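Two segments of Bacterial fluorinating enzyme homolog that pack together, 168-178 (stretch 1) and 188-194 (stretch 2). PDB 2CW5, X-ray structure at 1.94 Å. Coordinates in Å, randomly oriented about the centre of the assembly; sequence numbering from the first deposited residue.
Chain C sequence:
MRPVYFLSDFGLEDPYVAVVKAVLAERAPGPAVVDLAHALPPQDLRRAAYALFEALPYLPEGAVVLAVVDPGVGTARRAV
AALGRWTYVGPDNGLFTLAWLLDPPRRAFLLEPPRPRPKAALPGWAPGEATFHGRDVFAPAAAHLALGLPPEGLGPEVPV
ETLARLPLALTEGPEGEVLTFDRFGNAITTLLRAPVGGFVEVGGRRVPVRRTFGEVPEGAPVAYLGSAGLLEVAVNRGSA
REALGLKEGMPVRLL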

# COMPACT_ATOMS: atom_id res chain seq x y z
N LEU C 168 12.15 14.75 -22.50
CA LEU C 168 10.71 15.03 -22.47
C LEU C 168 10.46 16.51 -22.70
O LEU C 168 10.93 17.36 -21.95
N ALA C 169 9.71 16.83 -23.75
CA ALA C 169 9.41 18.21 -24.06
C ALA C 169 7.91 18.43 -24.15
O ALA C 169 7.23 17.81 -24.97
N LEU C 170 7.38 19.31 -23.30
CA LEU C 170 5.95 19.61 -23.36
C LEU C 170 5.83 20.64 -24.47
O LEU C 170 6.72 21.48 -24.65
N THR C 171 4.75 20.59 -25.24
CA THR C 171 4.61 21.52 -26.34
C THR C 171 3.18 21.76 -26.77
O THR C 171 2.30 20.93 -26.56
N GLU C 172 2.94 22.92 -27.38
CA GLU C 172 1.62 23.26 -27.86
C GLU C 172 1.30 22.37 -29.06
O GLU C 172 0.14 22.20 -29.44
N GLY C 173 2.34 21.79 -29.65
CA GLY C 173 2.15 20.91 -30.78
C GLY C 173 2.48 21.51 -32.13
O GLY C 173 3.28 22.44 -32.22
N PRO C 174 1.86 21.01 -33.21
CA PRO C 174 0.87 19.92 -33.19
C PRO C 174 1.43 18.52 -32.89
O PRO C 174 0.66 17.60 -32.60
N GLU C 175 2.75 18.36 -32.95
CA GLU C 175 3.37 17.07 -32.71
C GLU C 175 3.88 16.87 -31.28
O GLU C 175 4.65 17.68 -30.76
N GLY C 176 3.44 15.79 -30.65
CA GLY C 176 3.87 15.48 -29.30
C GLY C 176 4.07 13.98 -29.23
O GLY C 176 4.19 13.33 -30.27
N GLU C 177 4.10 13.42 -28.03
CA GLU C 177 4.27 11.97 -27.91
C GLU C 177 3.58 11.46 -26.66
O GLU C 177 3.20 12.25 -25.79
N VAL C 178 3.39 10.15 -26.57
CA VAL C 178 2.78 9.58 -25.38
C VAL C 178 3.87 9.60 -24.31
O VAL C 178 4.94 9.02 -24.49
N ILE C 188 -1.07 9.61 -21.16
CA ILE C 188 -0.73 11.00 -20.89
C ILE C 188 0.22 11.41 -22.01
O ILE C 188 1.20 10.72 -22.28
N THR C 189 -0.07 12.53 -22.68
CA THR C 189 0.78 12.98 -23.77
C THR C 189 1.55 14.23 -23.35
O THR C 189 1.33 14.77 -22.27
N THR C 190 2.46 14.67 -24.21
CA THR C 190 3.27 15.85 -23.95
C THR C 190 2.62 17.11 -24.51
O THR C 190 3.20 18.20 -24.43
N LEU C 191 1.43 16.97 -25.08
CA LEU C 191 0.72 18.12 -25.65
C LEU C 191 0.08 19.01 -24.58
O LEU C 191 -0.57 18.51 -23.66
N LEU C 192 0.26 20.32 -24.72
CA LEU C 192 -0.29 21.28 -23.77
C LEU C 192 -1.67 21.81 -24.14
O LEU C 192 -2.32 22.49 -23.34
N ARG C 193 -2.12 21.53 -25.35
CA ARG C 193 -3.44 22.01 -25.73
C ARG C 193 -4.32 20.91 -26.32
O ARG C 193 -3.83 19.94 -26.91
N ALA C 194 -5.62 21.06 -26.12
CA ALA C 194 -6.59 20.09 -26.62
C ALA C 194 -7.74 20.89 -27.22
O ALA C 194 -8.75 21.15 -26.55

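Backbone pairing sets the frame. Thr171 N donates to Thr190 O (3.0 Å, 159°) and Leu192 N to Thr171 O (2.8 Å, 157°), bridging Thr171 with Leu191; farther along, Thr190 N donates to Glu177 O (3.0 Å, 140°).

The polar side-chain contacts centre on Thr190, whose CA-to-CB bond points toward stretch 1 and which has the largest covered area, 123 Å². Its p rotamer (chi1 55°) brings OG1 within 2.9 Å of Glu177 N, which donates to it at 154°. One water joins the same hydroxyl (2.6 Å from Thr190 OG1) to Ala169 O, donating to the latter at 2.7 Å. Within the stretches, Thr171 OG1 (chi1 t) accepts from Gly173 N at 2.8 Å, and Thr189 OG1 (chi1 p) from Leu191 N at 3.2 Å.

Apolar packing is carried largely by leucines. Leu191 (m, t) starts sideways, but its end comes nearer, placing CD2 3.7 Å from Gly173 CA and 3.9 Å from Gly176 N. An ideal CB on Gly176 would clash with Leu191 CD2 (2.8 Å) and Thr190 OG1 (2.9 Å), so the bare backbone leaves room for both. Leu192 (m, t) points toward stretch 1, its CD1 4.0 Å from Leu170 CB.

At the exposed margin, Arg193 (chi1 p) lays its CG 3.6 Å from Glu172 O, an aliphatic approach.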

# COMPACT_ATOMS: atom_id res chain seq x y z
CB LEU C 168 10.13 14.63 -21.12
CG LEU C 168 10.41 13.19 -20.66
CD1 LEU C 168 9.91 13.00 -19.23
CD2 LEU C 168 9.75 12.21 -21.61
CB ALA C 169 10.07 18.61 -25.37
CB LEU C 170 5.48 20.19 -22.02
CG LEU C 170 5.84 19.32 -20.82
CD1 LEU C 170 5.29 19.96 -19.55
CD2 LEU C 170 5.28 17.90 -21.01
CB THR C 171 5.43 21.03 -27.57
OG1 THR C 171 5.01 21.73 -28.75
CG2 THR C 171 5.22 19.54 -27.78
CB GLU C 172 1.56 24.73 -28.28
CG GLU C 172 0.18 25.19 -28.71
CD GLU C 172 0.13 26.66 -29.04
OE1 GLU C 172 0.89 27.09 -29.94
OE2 GLU C 172 -0.65 27.39 -28.40
CB PRO C 174 0.24 20.00 -34.57
CG PRO C 174 1.39 20.44 -35.42
CD PRO C 174 1.99 21.54 -34.58
CB GLU C 175 4.54 16.86 -33.69
CG GLU C 175 5.78 17.69 -33.37
CD GLU C 175 5.50 19.19 -33.29
OE1 GLU C 175 5.13 19.78 -34.32
OE2 GLU C 175 5.67 19.77 -32.19
CB GLU C 177 5.76 11.61 -27.83
CG GLU C 177 6.40 11.98 -26.49
CD GLU C 177 7.83 11.51 -26.36
OE1 GLU C 177 8.75 12.20 -26.85
OE2 GLU C 177 8.05 10.43 -25.77
CB VAL C 178 2.32 8.12 -25.61
CG1 VAL C 178 1.82 7.54 -24.30
CG2 VAL C 178 1.20 8.08 -26.65
CB ILE C 188 0.03 11.15 -19.55
CG1 ILE C 188 -0.75 10.47 -18.42
CG2 ILE C 188 0.27 12.62 -19.26
CD1 ILE C 188 -2.13 11.05 -18.16
CB THR C 189 -0.03 13.32 -25.04
OG1 THR C 189 -0.67 14.58 -24.88
CG2 THR C 189 -1.08 12.23 -25.31
CB THR C 190 4.68 15.69 -24.59
OG1 THR C 190 4.54 15.41 -25.99
CG2 THR C 190 5.45 14.56 -23.92
CB LEU C 191 -0.36 17.64 -26.63
CG LEU C 191 0.16 17.03 -27.93
CD1 LEU C 191 -1.02 16.58 -28.78
CD2 LEU C 191 1.00 18.07 -28.68
CB LEU C 192 0.68 22.45 -23.60
CG LEU C 192 1.97 22.06 -22.89
CD1 LEU C 192 3.01 23.16 -23.06
CD2 LEU C 192 1.68 21.79 -21.41
CB ARG C 193 -3.33 23.17 -26.72
CG ARG C 193 -3.20 22.78 -28.17
CD ARG C 193 -3.70 23.92 -29.06
NE ARG C 193 -3.86 23.51 -30.45
CZ ARG C 193 -4.44 24.25 -31.38
NH1 ARG C 193 -4.93 25.44 -31.07
NH2 ARG C 193 -4.55 23.79 -32.63
CB ALA C 194 -7.09 19.22 -25.47
O HOH W 1 6.82 16.16 -27.08